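Local atomic coordinates of cupin 2, conserved barrel domain protein (Novosphingobium aromaticivorans DSM 12444, PDB entry 3ES1), a protein that is of unknown function but adopts a cupin-like beta-barrel fold and forms a two-chain assembly. Residues 43-53 and 79-90; 6-14 and 141-149. One frame throughout, in Å; residues are numbered along the deposited sequence.

Both contacts reach the seven-stranded antiparallel sheet of this cupin-like fold, and their centres lie about 9 Å apart. Contact 1 pairs two strands adjacent in the sheet, 45-53 and 79-86. Contact 2 brings the loop before strand 14-21 to strand 145-153, which lies next to 79-86 on the side away from 45-53. Along the chain the order is 6-14, 43-53, 79-90, 141-149, so the segments of contact 1 fall between those of contact 2. Asp85 joins the two: its OD1 forms a salt bridge with Arg146 NE at 2.8 Å, and its OD2 probably hydrogen-bonds Ser9. The N-terminal loop is thereby held against the sheet that contributes to the barrel.

Contact 1 of 2, residues 43-53 and 79-90; sequences GDASFLLVWTT and SVIRVVDMLPGK
Leu48 and Val83 exchange two backbone hydrogen bonds, Leu48 N to Val83 O and Val83 N to Leu48 O, each 2.7 Å, at the middle of an antiparallel strand pair in the cupin-like sheet. The segment axes run at 159°. A classic beta bulge interrupts the register: Val50 N and Trp51 N both donate to Ile81 O, which thus serves two amides. The buried face is filled with interlocking aliphatic groups. Ile81 CG2, held between its own backbone N and carbonyl carbon while CG1 lies anti to the N (chi1 180°), meets Trp51 CB at 3.6 Å and Val50 CB at 3.9 Å. Val50 CG2 touches Val83 CG2, and Val129 and Ile127 of the second subunit pack on Trp51 and Val83. On the more open face, the Leu49 and Val80 side chains cross at about a right angle, touching through CD1 and CG1, and exposed Phe47 reaches Val84 CG2 merely through CB.

Beyond the strand, the type II turn from Leu87 to Lys90 folds back on Asp44, whose OD2 is hydrogen-bonded with Ser42 OG. Lys90 CD lies 3.4 Å from Asp44 OD1, whereas NZ stays beyond salt-bridge range. Shortened to an alanine here, the side chain would lose its ammonium, and the bridging water would probably be left without that donor. That water donates to Asp44 OD1 at 2.7 Å and accepts from Lys90 NZ at 3.0 Å.

Contact 2 of 2, residues 6-14 and 141-149; sequences LSDSGLPPV and TDKPCRIAF
Pro12 O is gripped end-on by both terminal nitrogens of Arg146, NH1 at 2.8 Å and NH2 at 3.0 Å. The oxygen lies in the guanidinium plane for both bonds, although the N-H...O angles of 150° and 142° show the bending expected when one atom serves two donors. The arginine starts out extended, with CG anti to the backbone N, and then bends at chi3 (-72°), which turns its flat end toward the loop.

The guanidinium is sandwiched between two aliphatic groups: Leu11 CB lies over one face, 3.4 Å from Arg146 NH2, and Val14 CG2 over the opposite face, 3.6 Å from Arg146 NH1. At the edge, Ser7 OG sits 3.2 Å from Arg146 NH2; the same hydroxyl is hydrogen-bonded with Thr37 N. Asp85 completes the setting through its salt bridge to NE, so a carboxylate at NE and a carbonyl at NH1 and NH2 hold the group, which would be expected to limit its rotation and stabilise its positive charge.

Beside this polar centre, the Leu11 side chain crosses the Pro144 ring obliquely, CG to CG 3.8 Å, and Leu11 CD1 lies 3.8 Å from Arg146 CB. Ser9 O also rests against Pro144 CG. The type I turn from Ser7 to Gly10, closed by Gly10 N to Ser7 O, carries Ser9 to Asp85. The loop leads into strand 14-21, its side chains touching strands 27-39, 45-53 and 79-86, and Arg146 reaches it from strand 145-153.

Contact 1 of 2, residues 43-53 and 79-90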
loop_
_atom_site.group_PDB
_atom_site.type_symbol
_atom_site.label_atom_id
_atom_site.label_comp_id
_atom_site.label_asym_id
_atom_site.label_seq_id
_atom_site.Cartn_x
_atom_site.Cartn_y
_atom_site.Cartn_z
ATOM N N GLY A 43 -22.260 7.762 7.701
ATOM C CA GLY A 43 -22.739 7.543 6.337
ATOM C C GLY A 43 -21.890 8.187 5.244
ATOM O O GLY A 43 -22.269 8.206 4.106
ATOM N N ASP A 44 -20.729 8.694 5.604
ATOM C CA ASP A 44 -19.824 9.358 4.640
ATOM C C ASP A 44 -18.938 8.420 3.822
ATOM O O ASP A 44 -18.514 8.772 2.727
ATOM C CB ASP A 44 -18.956 10.383 5.354
ATOM C CG ASP A 44 -19.801 11.522 5.977
ATOM O OD1 ASP A 44 -20.722 11.981 5.307
ATOM O OD2 ASP A 44 -19.549 11.906 7.111
ATOM N N ALA A 45 -18.665 7.257 4.399
ATOM C CA ALA A 45 -17.704 6.271 3.852
ATOM C C ALA A 45 -18.082 4.836 4.256
ATOM O O ALA A 45 -18.806 4.604 5.228
ATOM C CB ALA A 45 -16.223 6.583 4.287
ATOM N N SER A 46 -17.654 3.906 3.413
ATOM C CA SER A 46 -17.834 2.469 3.645
ATOM C C SER A 46 -16.402 1.894 3.630
ATOM O O SER A 46 -15.621 2.181 2.728
ATOM C CB SER A 46 -18.713 1.930 2.531
ATOM O OG SER A 46 -19.029 0.581 2.698
ATOM N N PHE A 47 -16.036 1.152 4.659
ATOM C CA PHE A 47 -14.632 0.735 4.826
ATOM C C PHE A 47 -14.404 -0.753 5.112
ATOM O O PHE A 47 -15.306 -1.480 5.503
ATOM C CB PHE A 47 -13.950 1.602 5.907
ATOM C CG PHE A 47 -14.026 1.035 7.289
ATOM C CD1 PHE A 47 -15.223 0.956 7.971
ATOM C CD2 PHE A 47 -12.890 0.584 7.906
ATOM C CE1 PHE A 47 -15.263 0.396 9.236
ATOM C CE2 PHE A 47 -12.930 0.036 9.156
ATOM C CZ PHE A 47 -14.091 -0.042 9.832
ATOM N N LEU A 48 -13.146 -1.185 4.874
ATOM C CA LEU A 48 -12.694 -2.523 5.244
ATOM C C LEU A 48 -11.279 -2.538 5.694
ATOM O O LEU A 48 -10.393 -2.188 4.919
ATOM C CB LEU A 48 -12.853 -3.506 4.065
ATOM C CG LEU A 48 -12.415 -4.974 4.161
ATOM C CD1 LEU A 48 -13.256 -5.766 5.199
ATOM C CD2 LEU A 48 -12.455 -5.688 2.787
ATOM N N LEU A 49 -11.063 -2.976 6.942
ATOM C CA LEU A 49 -9.701 -3.311 7.439
ATOM C C LEU A 49 -9.195 -4.569 6.767
ATOM O O LEU A 49 -9.894 -5.572 6.695
ATOM C CB LEU A 49 -9.726 -3.486 8.960
ATOM C CG LEU A 49 -8.422 -3.780 9.650
ATOM C CD1 LEU A 49 -7.377 -2.736 9.288
ATOM C CD2 LEU A 49 -8.643 -3.939 11.131
ATOM N N VAL A 50 -7.966 -4.522 6.274
ATOM C CA VAL A 50 -7.410 -5.662 5.571
ATOM C C VAL A 50 -6.341 -6.388 6.393
ATOM O O VAL A 50 -6.378 -7.593 6.501
ATOM C CB VAL A 50 -6.916 -5.241 4.166
ATOM C CG1 VAL A 50 -6.142 -6.356 3.521
ATOM C CG2 VAL A 50 -8.190 -4.879 3.305
ATOM N N TRP A 51 -5.426 -5.620 6.963
ATOM C CA TRP A 51 -4.317 -6.142 7.771
ATOM C C TRP A 51 -3.739 -5.050 8.658
ATOM O O TRP A 51 -3.881 -3.849 8.376
ATOM C CB TRP A 51 -3.192 -6.731 6.860
ATOM C CG TRP A 51 -2.291 -7.752 7.543
ATOM C CD1 TRP A 51 -1.080 -7.524 8.093
ATOM C CD2 TRP A 51 -2.592 -9.129 7.806
ATOM N NE1 TRP A 51 -0.589 -8.658 8.677
ATOM C CE2 TRP A 51 -1.492 -9.670 8.506
ATOM C CE3 TRP A 51 -3.687 -9.957 7.527
ATOM C CZ2 TRP A 51 -1.462 -11.008 8.929
ATOM C CZ3 TRP A 51 -3.649 -11.247 7.909
ATOM C CH2 TRP A 51 -2.549 -11.776 8.616
ATOM N N THR A 52 -3.069 -5.523 9.695
ATOM C CA THR A 52 -2.270 -4.716 10.622
ATOM C C THR A 52 -1.058 -5.481 11.084
ATOM O O THR A 52 -1.075 -6.709 11.152
ATOM C CB THR A 52 -3.047 -4.341 11.885
ATOM O OG1 THR A 52 -3.337 -5.509 12.653
ATOM C CG2 THR A 52 -4.341 -3.608 11.518
ATOM N N THR A 53 -0.006 -4.760 11.428
ATOM C CA THR A 53 1.137 -5.355 12.156
ATOM C C THR A 53 1.297 -4.586 13.459
ATOM O O THR A 53 1.090 -3.362 13.488
ATOM C CB THR A 53 2.429 -5.311 11.281
ATOM O OG1 THR A 53 2.849 -3.962 11.092
ATOM C CG2 THR A 53 2.165 -5.950 9.934
ATOM N N SER A 79 1.761 -0.993 11.455
ATOM C CA SER A 79 1.163 -0.679 10.153
ATOM C C SER A 79 -0.251 -1.143 10.046
ATOM O O SER A 79 -0.711 -2.041 10.753
ATOM C CB SER A 79 1.987 -1.233 8.967
ATOM O OG SER A 79 1.859 -2.637 8.775
ATOM N N VAL A 80 -0.932 -0.481 9.136
ATOM C CA VAL A 80 -2.370 -0.716 8.830
ATOM C C VAL A 80 -2.592 -0.649 7.319
ATOM O O VAL A 80 -2.107 0.267 6.644
ATOM C CB VAL A 80 -3.305 0.337 9.501
ATOM C CG1 VAL A 80 -4.761 0.102 9.105
ATOM C CG2 VAL A 80 -3.210 0.276 11.035
ATOM N N ILE A 81 -3.304 -1.619 6.777
ATOM C CA ILE A 81 -3.850 -1.458 5.414
ATOM C C ILE A 81 -5.354 -1.619 5.494
ATOM O O ILE A 81 -5.860 -2.598 6.009
ATOM C CB ILE A 81 -3.196 -2.404 4.327
ATOM C CG1 ILE A 81 -3.820 -2.189 2.917
ATOM C CG2 ILE A 81 -3.274 -3.877 4.733
ATOM C CD1 ILE A 81 -3.012 -2.803 1.764
ATOM N N ARG A 82 -6.059 -0.596 5.011
ATOM C CA ARG A 82 -7.514 -0.646 4.900
ATOM C C ARG A 82 -7.970 -0.057 3.584
ATOM O O ARG A 82 -7.243 0.726 2.936
ATOM C CB ARG A 82 -8.165 0.066 6.107
ATOM C CG ARG A 82 -7.890 1.532 6.159
ATOM C CD ARG A 82 -8.646 2.189 7.282
ATOM N NE ARG A 82 -8.118 3.521 7.467
ATOM C CZ ARG A 82 -7.417 3.914 8.521
ATOM N NH1 ARG A 82 -7.217 3.106 9.537
ATOM N NH2 ARG A 82 -6.978 5.156 8.567
ATOM N N VAL A 83 -9.186 -0.447 3.193
ATOM C CA VAL A 83 -9.867 0.078 2.034
ATOM C C VAL A 83 -11.015 1.013 2.477
ATOM O O VAL A 83 -11.865 0.655 3.313
ATOM C CB VAL A 83 -10.392 -1.069 1.122
ATOM C CG1 VAL A 83 -11.195 -0.498 -0.046
ATOM C CG2 VAL A 83 -9.274 -1.992 0.655
ATOM N N VAL A 84 -10.993 2.215 1.933
ATOM C CA VAL A 84 -12.019 3.267 2.251
ATOM C C VAL A 84 -12.726 3.699 0.977
ATOM O O VAL A 84 -12.100 4.115 -0.009
ATOM C CB VAL A 84 -11.439 4.511 3.014
ATOM C CG1 VAL A 84 -12.533 5.533 3.350
ATOM C CG2 VAL A 84 -10.767 4.062 4.316
ATOM N N ASP A 85 -14.047 3.560 1.007
ATOM C CA ASP A 85 -14.908 4.017 -0.105
ATOM C C ASP A 85 -15.586 5.282 0.326
ATOM O O ASP A 85 -16.481 5.271 1.174
ATOM C CB ASP A 85 -15.977 2.995 -0.456
ATOM C CG ASP A 85 -15.408 1.658 -0.922
ATOM O OD1 ASP A 85 -14.194 1.542 -1.208
ATOM O OD2 ASP A 85 -16.213 0.714 -1.053
HETATM N N MSE A 86 -15.132 6.375 -0.276
HETATM C CA MSE A 86 -15.684 7.713 -0.037
HETATM C C MSE A 86 -16.929 7.846 -0.902
HETATM O O MSE A 86 -16.888 7.630 -2.118
HETATM C CB MSE A 86 -14.683 8.824 -0.390
HETATM C CG MSE A 86 -13.395 8.904 0.465
HETATM SE SE MSE A 86 -13.696 9.010 2.378
HETATM C CE MSE A 86 -14.204 10.841 2.660
ATOM N N LEU A 87 -18.041 8.171 -0.260
ATOM C CA LEU A 87 -19.337 8.257 -0.968
ATOM C C LEU A 87 -19.521 9.600 -1.672
ATOM O O LEU A 87 -18.902 10.597 -1.286
ATOM C CB LEU A 87 -20.516 7.946 -0.022
ATOM C CG LEU A 87 -20.914 6.459 0.211
ATOM C CD1 LEU A 87 -19.804 5.546 0.451
ATOM C CD2 LEU A 87 -21.881 6.302 1.326
ATOM N N PRO A 88 -20.336 9.624 -2.745
ATOM C CA PRO A 88 -20.447 10.874 -3.521
ATOM C C PRO A 88 -20.987 12.026 -2.684
ATOM O O PRO A 88 -21.919 11.847 -1.925
ATOM C CB PRO A 88 -21.421 10.517 -4.659
ATOM C CG PRO A 88 -21.829 9.181 -4.475
ATOM C CD PRO A 88 -21.031 8.512 -3.398
ATOM N N GLY A 89 -20.384 13.197 -2.832
ATOM C CA GLY A 89 -20.800 14.384 -2.092
ATOM C C GLY A 89 -20.437 14.401 -0.621
ATOM O O GLY A 89 -20.935 15.211 0.157
ATOM N N LYS A 90 -19.588 13.466 -0.221
ATOM C CA LYS A 90 -19.190 13.325 1.185
ATOM C C LYS A 90 -17.737 13.672 1.389
ATOM O O LYS A 90 -16.912 13.625 0.458
ATOM C CB LYS A 90 -19.417 11.883 1.679
ATOM C CG LYS A 90 -20.841 11.307 1.503
ATOM C CD LYS A 90 -21.924 12.143 2.170
ATOM C CE LYS A 90 -23.229 11.367 2.324
ATOM N NZ LYS A 90 -24.290 12.229 2.861
HETATM O O HOH W 1 -23.320 11.348 5.540
#

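Contact 2 of 2, residues 6-14 and 141-149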
loop_
_atom_site.group_PDB
_atom_site.type_symbol
_atom_site.label_atom_id
_atom_site.label_comp_id
_atom_site.label_asym_id
_atom_site.label_seq_id
_atom_site.Cartn_x
_atom_site.Cartn_y
_atom_site.Cartn_z
ATOM N N LEU A 6 -22.217 -7.284 -2.311
ATOM C CA LEU A 6 -21.801 -5.947 -2.744
ATOM C C LEU A 6 -21.511 -5.092 -1.517
ATOM O O LEU A 6 -22.153 -5.212 -0.488
ATOM C CB LEU A 6 -22.934 -5.299 -3.558
ATOM C CG LEU A 6 -22.619 -4.353 -4.673
ATOM C CD1 LEU A 6 -21.684 -5.026 -5.678
ATOM C CD2 LEU A 6 -24.001 -3.893 -5.285
ATOM N N SER A 7 -20.491 -4.248 -1.631
ATOM C CA SER A 7 -20.165 -3.260 -0.594
ATOM C C SER A 7 -21.295 -2.247 -0.389
ATOM O O SER A 7 -22.138 -1.988 -1.272
ATOM C CB SER A 7 -18.880 -2.508 -0.958
ATOM O OG SER A 7 -17.756 -3.385 -1.055
ATOM N N ASP A 8 -21.314 -1.681 0.806
ATOM C CA ASP A 8 -22.355 -0.698 1.161
ATOM C C ASP A 8 -22.229 0.563 0.283
ATOM O O ASP A 8 -23.119 1.398 0.259
ATOM C CB ASP A 8 -22.315 -0.331 2.650
ATOM C CG ASP A 8 -22.779 -1.483 3.557
ATOM O OD1 ASP A 8 -23.376 -2.444 3.044
ATOM O OD2 ASP A 8 -22.547 -1.435 4.791
ATOM N N SER A 9 -21.096 0.698 -0.419
ATOM C CA SER A 9 -20.847 1.836 -1.322
ATOM C C SER A 9 -21.353 1.511 -2.716
ATOM O O SER A 9 -21.339 2.353 -3.609
ATOM C CB SER A 9 -19.351 2.076 -1.453
ATOM O OG SER A 9 -18.746 0.851 -1.855
ATOM N N GLY A 10 -21.780 0.270 -2.889
ATOM C CA GLY A 10 -22.201 -0.235 -4.216
ATOM C C GLY A 10 -21.101 -0.792 -5.088
ATOM O O GLY A 10 -21.355 -1.270 -6.224
ATOM N N LEU A 11 -19.897 -0.739 -4.547
ATOM C CA LEU A 11 -18.686 -1.312 -5.197
ATOM C C LEU A 11 -18.440 -2.779 -4.802
ATOM O O LEU A 11 -18.953 -3.253 -3.790
ATOM C CB LEU A 11 -17.467 -0.474 -4.842
ATOM C CG LEU A 11 -17.450 0.971 -5.319
ATOM C CD1 LEU A 11 -16.201 1.699 -4.826
ATOM C CD2 LEU A 11 -17.498 0.983 -6.838
ATOM N N PRO A 12 -17.712 -3.525 -5.637
ATOM C CA PRO A 12 -17.457 -4.954 -5.371
ATOM C C PRO A 12 -16.781 -5.222 -4.044
ATOM O O PRO A 12 -16.081 -4.352 -3.533
ATOM C CB PRO A 12 -16.499 -5.348 -6.506
ATOM C CG PRO A 12 -16.823 -4.442 -7.609
ATOM C CD PRO A 12 -17.088 -3.103 -6.913
ATOM N N PRO A 13 -17.032 -6.400 -3.453
ATOM C CA PRO A 13 -16.275 -6.764 -2.249
ATOM C C PRO A 13 -14.832 -6.986 -2.611
ATOM O O PRO A 13 -14.465 -7.106 -3.776
ATOM C CB PRO A 13 -16.917 -8.072 -1.777
ATOM C CG PRO A 13 -17.593 -8.657 -2.999
ATOM C CD PRO A 13 -17.959 -7.462 -3.887
ATOM N N VAL A 14 -14.018 -7.068 -1.581
ATOM C CA VAL A 14 -12.564 -7.149 -1.733
ATOM C C VAL A 14 -12.015 -8.552 -1.398
ATOM O O VAL A 14 -12.239 -9.076 -0.340
ATOM C CB VAL A 14 -11.902 -6.100 -0.809
ATOM C CG1 VAL A 14 -10.345 -6.169 -0.886
ATOM C CG2 VAL A 14 -12.461 -4.673 -1.091
ATOM N N THR A 141 -17.512 14.101 -6.769
ATOM C CA THR A 141 -18.134 13.414 -7.910
ATOM C C THR A 141 -19.472 12.743 -7.553
ATOM O O THR A 141 -19.905 12.765 -6.410
ATOM C CB THR A 141 -17.223 12.310 -8.559
ATOM O OG1 THR A 141 -17.302 11.083 -7.810
ATOM C CG2 THR A 141 -15.734 12.756 -8.652
ATOM N N ASP A 142 -20.095 12.144 -8.571
ATOM C CA ASP A 142 -21.401 11.427 -8.447
ATOM C C ASP A 142 -21.260 9.924 -8.338
ATOM O O ASP A 142 -22.231 9.191 -8.294
ATOM C CB ASP A 142 -22.297 11.780 -9.630
ATOM C CG ASP A 142 -22.708 13.269 -9.588
ATOM O OD1 ASP A 142 -22.873 13.783 -8.443
ATOM O OD2 ASP A 142 -22.804 13.922 -10.666
ATOM N N LYS A 143 -20.034 9.470 -8.197
ATOM C CA LYS A 143 -19.769 8.058 -8.046
ATOM C C LYS A 143 -18.873 7.837 -6.833
ATOM O O LYS A 143 -18.091 8.731 -6.506
ATOM C CB LYS A 143 -19.022 7.533 -9.271
ATOM C CG LYS A 143 -19.747 7.622 -10.602
ATOM C CD LYS A 143 -18.866 7.177 -11.770
ATOM N N PRO A 144 -18.943 6.633 -6.186
ATOM C CA PRO A 144 -18.015 6.382 -5.078
ATOM C C PRO A 144 -16.547 6.329 -5.563
ATOM O O PRO A 144 -16.265 6.111 -6.724
ATOM C CB PRO A 144 -18.474 5.010 -4.505
ATOM C CG PRO A 144 -19.216 4.329 -5.675
ATOM C CD PRO A 144 -19.881 5.511 -6.385
ATOM N N CYS A 145 -15.657 6.629 -4.644
ATOM C CA CYS A 145 -14.231 6.528 -4.863
ATOM C C CYS A 145 -13.608 5.580 -3.840
ATOM O O CYS A 145 -13.767 5.768 -2.624
ATOM C CB CYS A 145 -13.590 7.914 -4.691
ATOM S SG CYS A 145 -11.805 7.890 -4.879
ATOM N N ARG A 146 -12.932 4.566 -4.339
ATOM C CA ARG A 146 -12.247 3.573 -3.499
ATOM C C ARG A 146 -10.764 3.858 -3.441
ATOM O O ARG A 146 -10.092 3.988 -4.456
ATOM C CB ARG A 146 -12.469 2.152 -4.003
ATOM C CG ARG A 146 -11.690 1.113 -3.193
ATOM C CD ARG A 146 -12.144 -0.317 -3.471
ATOM N NE ARG A 146 -13.450 -0.540 -2.869
ATOM C CZ ARG A 146 -14.197 -1.637 -3.016
ATOM N NH1 ARG A 146 -13.799 -2.682 -3.751
ATOM N NH2 ARG A 146 -15.369 -1.674 -2.422
ATOM N N ILE A 147 -10.265 3.940 -2.213
ATOM C CA ILE A 147 -8.846 4.163 -1.969
ATOM C C ILE A 147 -8.303 3.106 -1.007
ATOM O O ILE A 147 -8.912 2.782 -0.012
ATOM C CB ILE A 147 -8.552 5.606 -1.379
ATOM C CG1 ILE A 147 -9.194 6.711 -2.235
ATOM C CG2 ILE A 147 -7.028 5.847 -1.287
ATOM C CD1 ILE A 147 -9.218 8.121 -1.587
ATOM N N ALA A 148 -7.168 2.536 -1.381
ATOM C CA ALA A 148 -6.410 1.646 -0.476
ATOM C C ALA A 148 -5.390 2.495 0.250
ATOM O O ALA A 148 -4.563 3.202 -0.389
ATOM C CB ALA A 148 -5.679 0.526 -1.289
ATOM N N PHE A 149 -5.430 2.408 1.572
ATOM C CA PHE A 149 -4.524 3.151 2.427
ATOM C C PHE A 149 -3.636 2.233 3.246
ATOM O O PHE A 149 -4.101 1.330 3.954
ATOM C CB PHE A 149 -5.287 4.032 3.426
ATOM C CG PHE A 149 -5.945 5.221 2.828
ATOM C CD1 PHE A 149 -5.197 6.279 2.352
ATOM C CD2 PHE A 149 -7.315 5.298 2.764
ATOM C CE1 PHE A 149 -5.820 7.401 1.798
ATOM C CE2 PHE A 149 -7.952 6.444 2.229
ATOM C CZ PHE A 149 -7.214 7.480 1.747
#